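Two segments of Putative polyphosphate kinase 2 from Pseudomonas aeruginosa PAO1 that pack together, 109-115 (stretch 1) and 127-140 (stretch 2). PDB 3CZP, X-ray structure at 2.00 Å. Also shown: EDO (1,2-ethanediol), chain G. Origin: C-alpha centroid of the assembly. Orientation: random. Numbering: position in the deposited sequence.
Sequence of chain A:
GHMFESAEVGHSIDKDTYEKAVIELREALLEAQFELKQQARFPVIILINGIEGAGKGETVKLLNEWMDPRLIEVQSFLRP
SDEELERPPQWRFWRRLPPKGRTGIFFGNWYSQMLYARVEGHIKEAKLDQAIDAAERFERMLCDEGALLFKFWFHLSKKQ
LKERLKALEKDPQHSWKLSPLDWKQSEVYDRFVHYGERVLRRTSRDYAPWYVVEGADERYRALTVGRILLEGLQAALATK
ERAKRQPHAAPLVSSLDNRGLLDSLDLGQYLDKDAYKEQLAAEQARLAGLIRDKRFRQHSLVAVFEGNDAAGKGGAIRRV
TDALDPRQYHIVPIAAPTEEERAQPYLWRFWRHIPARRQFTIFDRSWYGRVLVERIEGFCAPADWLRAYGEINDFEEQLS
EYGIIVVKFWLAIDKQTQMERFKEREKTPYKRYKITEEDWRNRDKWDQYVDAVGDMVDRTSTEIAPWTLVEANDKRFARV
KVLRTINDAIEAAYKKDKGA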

# COMPACT_ATOMS: atom_id res chain seq x y z
N ASN A 109 2.23 -20.18 3.85
CA ASN A 109 1.69 -19.69 2.60
C ASN A 109 0.35 -20.44 2.34
O ASN A 109 -0.23 -21.03 3.25
CB ASN A 109 2.75 -19.87 1.51
CG ASN A 109 3.29 -21.30 1.48
OD1 ASN A 109 2.52 -22.27 1.41
ND2 ASN A 109 4.57 -21.43 1.59
N TRP A 110 -0.13 -20.43 1.13
CA TRP A 110 -1.40 -21.10 0.81
C TRP A 110 -1.38 -22.64 1.08
O TRP A 110 -2.35 -23.19 1.55
CB TRP A 110 -1.81 -20.72 -0.61
CG TRP A 110 -0.74 -20.68 -1.64
CD1 TRP A 110 -0.38 -21.67 -2.46
CD2 TRP A 110 0.12 -19.56 -1.96
NE1 TRP A 110 0.61 -21.26 -3.30
CE2 TRP A 110 0.95 -19.97 -3.01
CE3 TRP A 110 0.26 -18.25 -1.46
CZ2 TRP A 110 1.89 -19.11 -3.60
CZ3 TRP A 110 1.22 -17.41 -2.02
CH2 TRP A 110 2.02 -17.86 -3.07
N TYR A 111 -0.26 -23.30 0.88
CA TYR A 111 -0.09 -24.72 1.20
C TYR A 111 -0.19 -25.06 2.66
O TYR A 111 -0.89 -26.01 3.02
CB TYR A 111 1.22 -25.22 0.63
CG TYR A 111 1.25 -25.13 -0.85
CD1 TYR A 111 0.37 -25.89 -1.63
CD2 TYR A 111 2.11 -24.29 -1.49
CE1 TYR A 111 0.36 -25.81 -2.99
CE2 TYR A 111 2.10 -24.19 -2.86
CZ TYR A 111 1.24 -25.01 -3.62
OH TYR A 111 1.23 -24.93 -5.02
N SER A 112 0.46 -24.29 3.52
CA SER A 112 0.35 -24.47 4.97
C SER A 112 -1.11 -24.32 5.35
O SER A 112 -1.63 -25.10 6.11
CB SER A 112 1.19 -23.46 5.76
OG SER A 112 2.42 -23.20 5.12
N GLN A 113 -1.76 -23.29 4.84
CA GLN A 113 -3.17 -23.09 5.13
C GLN A 113 -4.04 -24.30 4.79
O GLN A 113 -4.74 -24.82 5.68
CB GLN A 113 -3.67 -21.83 4.42
CG GLN A 113 -3.05 -20.50 4.94
CD GLN A 113 -3.75 -19.29 4.37
OE1 GLN A 113 -4.25 -19.33 3.24
NE2 GLN A 113 -3.77 -18.19 5.13
N MSE A 114 -4.00 -24.77 3.53
CA MSE A 114 -4.83 -25.93 3.10
C MSE A 114 -4.49 -27.30 3.78
O MSE A 114 -5.38 -28.05 4.13
CB MSE A 114 -4.84 -26.03 1.56
CG MSE A 114 -3.68 -26.69 0.94
SE MSE A 114 -3.67 -26.69 -0.99
CE MSE A 114 -3.46 -24.74 -1.41
N LEU A 115 -3.19 -27.56 4.04
CA LEU A 115 -2.76 -28.78 4.71
C LEU A 115 -3.18 -28.76 6.15
O LEU A 115 -3.71 -29.73 6.67
CB LEU A 115 -1.23 -28.96 4.61
CG LEU A 115 -0.79 -29.35 3.21
CD1 LEU A 115 0.74 -29.25 3.10
CD2 LEU A 115 -1.28 -30.76 2.85
N LYS A 127 -13.04 -29.52 -0.63
CA LYS A 127 -12.56 -28.15 -0.47
C LYS A 127 -11.05 -28.11 -0.56
O LYS A 127 -10.51 -27.22 -1.20
CB LYS A 127 -13.10 -27.52 0.80
CG LYS A 127 -14.63 -27.34 0.70
CD LYS A 127 -15.23 -26.82 2.04
CE LYS A 127 -15.67 -27.96 2.95
NZ LYS A 127 -15.45 -27.65 4.36
N LEU A 128 -10.37 -29.14 -0.03
CA LEU A 128 -8.95 -29.27 -0.28
C LEU A 128 -8.65 -29.37 -1.77
O LEU A 128 -7.71 -28.77 -2.25
CB LEU A 128 -8.32 -30.46 0.41
CG LEU A 128 -6.81 -30.62 0.15
CD1 LEU A 128 -5.98 -29.45 0.67
CD2 LEU A 128 -6.25 -31.95 0.73
N ASP A 129 -9.42 -30.17 -2.50
CA ASP A 129 -9.19 -30.32 -3.94
C ASP A 129 -9.35 -28.99 -4.69
O ASP A 129 -8.61 -28.70 -5.68
CB ASP A 129 -10.07 -31.41 -4.50
CG ASP A 129 -9.63 -32.83 -4.05
OD1 ASP A 129 -8.59 -33.00 -3.33
OD2 ASP A 129 -10.32 -33.78 -4.44
N GLN A 130 -10.25 -28.17 -4.18
CA GLN A 130 -10.52 -26.85 -4.77
C GLN A 130 -9.38 -25.89 -4.52
O GLN A 130 -9.01 -25.20 -5.42
CB GLN A 130 -11.84 -26.29 -4.28
CG GLN A 130 -13.04 -27.10 -4.86
CD GLN A 130 -14.34 -26.78 -4.21
OE1 GLN A 130 -14.55 -25.65 -3.78
NE2 GLN A 130 -15.25 -27.75 -4.15
N ALA A 131 -8.86 -25.89 -3.28
CA ALA A 131 -7.72 -25.14 -2.85
C ALA A 131 -6.50 -25.53 -3.64
O ALA A 131 -5.71 -24.67 -4.04
CB ALA A 131 -7.47 -25.36 -1.33
N ILE A 132 -6.35 -26.82 -3.87
CA ILE A 132 -5.26 -27.29 -4.69
C ILE A 132 -5.33 -26.68 -6.05
O ILE A 132 -4.33 -26.14 -6.52
CB ILE A 132 -5.18 -28.85 -4.81
CG1 ILE A 132 -4.81 -29.45 -3.45
CG2 ILE A 132 -4.12 -29.24 -5.85
CD1 ILE A 132 -4.86 -31.00 -3.38
N ASP A 133 -6.48 -26.81 -6.71
CA ASP A 133 -6.62 -26.28 -8.08
C ASP A 133 -6.43 -24.75 -8.14
O ASP A 133 -5.81 -24.22 -9.08
CB ASP A 133 -7.98 -26.62 -8.68
CG ASP A 133 -8.19 -28.10 -8.93
OD1 ASP A 133 -7.21 -28.91 -8.99
OD2 ASP A 133 -9.39 -28.48 -9.04
N ALA A 134 -6.97 -24.04 -7.17
CA ALA A 134 -6.77 -22.55 -7.06
C ALA A 134 -5.29 -22.15 -6.95
O ALA A 134 -4.89 -21.13 -7.50
CB ALA A 134 -7.61 -21.93 -5.84
N ALA A 135 -4.49 -22.97 -6.29
CA ALA A 135 -3.09 -22.73 -6.13
C ALA A 135 -2.42 -22.94 -7.49
O ALA A 135 -1.62 -22.09 -7.94
CB ALA A 135 -2.49 -23.68 -5.08
N GLU A 136 -2.77 -24.05 -8.15
CA GLU A 136 -2.18 -24.34 -9.44
C GLU A 136 -2.46 -23.16 -10.36
O GLU A 136 -1.56 -22.65 -11.00
CB GLU A 136 -2.66 -25.70 -9.97
CG GLU A 136 -1.97 -26.27 -11.18
CD GLU A 136 -2.35 -25.62 -12.51
OE1 GLU A 136 -3.42 -25.00 -12.66
OE2 GLU A 136 -1.51 -25.72 -13.41
N ARG A 137 -3.70 -22.68 -10.41
CA ARG A 137 -4.07 -21.57 -11.30
C ARG A 137 -3.35 -20.22 -10.92
O ARG A 137 -2.99 -19.45 -11.79
CB ARG A 137 -5.60 -21.43 -11.38
CG ARG A 137 -6.29 -22.59 -12.13
CD ARG A 137 -7.82 -22.40 -12.30
NE ARG A 137 -8.48 -21.75 -11.14
CZ ARG A 137 -9.10 -22.36 -10.12
NH1 ARG A 137 -9.19 -23.66 -10.03
NH2 ARG A 137 -9.63 -21.62 -9.16
N PHE A 138 -3.28 -19.94 -9.64
CA PHE A 138 -2.63 -18.73 -9.11
C PHE A 138 -1.14 -18.79 -9.52
O PHE A 138 -0.65 -17.90 -10.21
CB PHE A 138 -2.85 -18.68 -7.61
CG PHE A 138 -2.18 -17.54 -6.92
CD1 PHE A 138 -2.47 -16.26 -7.20
CD2 PHE A 138 -1.21 -17.78 -5.95
CE1 PHE A 138 -1.83 -15.22 -6.57
CE2 PHE A 138 -0.61 -16.75 -5.30
CZ PHE A 138 -0.92 -15.47 -5.61
N GLU A 139 -0.46 -19.88 -9.17
CA GLU A 139 0.96 -20.02 -9.55
C GLU A 139 1.19 -19.93 -11.04
O GLU A 139 2.16 -19.31 -11.45
CB GLU A 139 1.57 -21.27 -9.03
CG GLU A 139 1.52 -21.24 -7.51
CD GLU A 139 2.07 -22.41 -6.86
OE1 GLU A 139 2.59 -23.30 -7.57
OE2 GLU A 139 1.94 -22.46 -5.58
N ARG A 140 0.29 -20.51 -11.81
CA ARG A 140 0.46 -20.47 -13.28
C ARG A 140 0.45 -19.05 -13.83
O ARG A 140 1.21 -18.71 -14.76
CB ARG A 140 -0.59 -21.33 -13.97
CG ARG A 140 -0.39 -21.51 -15.46
CD ARG A 140 -1.55 -22.20 -16.14
NE ARG A 140 -1.44 -23.62 -15.85
CZ ARG A 140 -0.72 -24.50 -16.56
NH1 ARG A 140 -0.08 -24.14 -17.69
NH2 ARG A 140 -0.66 -25.75 -16.15
C1 EDO G . 3.66 -20.91 -17.16
O1 EDO G . 4.80 -20.26 -17.76
C2 EDO G . 3.00 -21.88 -18.17
O2 EDO G . 1.62 -21.56 -18.46

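The apolar centre of this contact is Met114, present as selenomethionine. Its side chain fits as a knob into a hole formed by Leu128, Ala131, Ile132 and Ala135. Its CA-to-CB bond points toward the second helix. Chi1 is p and chi2 is t, and the chain runs along the neighbouring helix rather than ending against one residue. CG of Met114 lies 3.6 Å from CD1 of Leu128. SE of Met114, the selenium, lies 3.9 Å from CG1 of Ile132. The terminal CE of Met114 is 3.9 Å from CB of Ala135. CE of Met114 also comes within 3.5 Å of the backbone O of Ala131. O of Ala131 also accepts the helical hydrogen bond from N of Ala135, at 3.1 Å.

Two alanines, Ala131 and Ala135, face stretch 1 here. CB of Ala131 is 4.0 Å from CB of Met114, and both alanine CA-to-CB bonds point toward stretch 1. The helix axes approach to 10.2 Å and run nearly antiparallel, at 172°. The antiparallel direction sets the order of the pairs: by nearest CA atoms, Met114 lies across from Leu128, early in stretch 2, and Trp110 across from Ala135, further along.

Ala135 links the centre to the aromatic residues. CB of Ala135 is 3.9 Å from CD1 of Trp110 and 4.1 Å from CE1 of Tyr111. One small methyl group therefore touches Met114, Trp110 and Tyr111. Beyond it, Phe138 packs against Trp110. The edge of the Phe138 ring meets one face of the Trp110 six-membered ring. The planes stand at 88°, with centroids 5.1 Å apart, and CE2 of Phe138 is 3.6 Å from CH2 of Trp110.

The polar edge is built on Glu139. Its OE2 accepts two hydrogen bonds from stretch 1. NE1 of Trp110 donates to OE2 of Glu139 at 2.9 Å, with a nearly straight N-H...O angle of 166°. OH of Tyr111 donates to the same OE2 of Glu139 at 2.6 Å, a short bond. The oxygen lies near the plane of both rings, at their edges. The CA-to-CB bond of Tyr111 points sideways, but the end of its side chain comes nearer and brings the hydroxyl within reach. The carboxylate thus ties together two consecutive residues at the start of the first helix. Its other oxygen, OE1, is hydrogen-bonded elsewhere in the structure.

Asn109 caps that helix without touching stretch 2. OD1 of Asn109 accepts a weak hydrogen bond from N of Tyr111 at 3.0 Å.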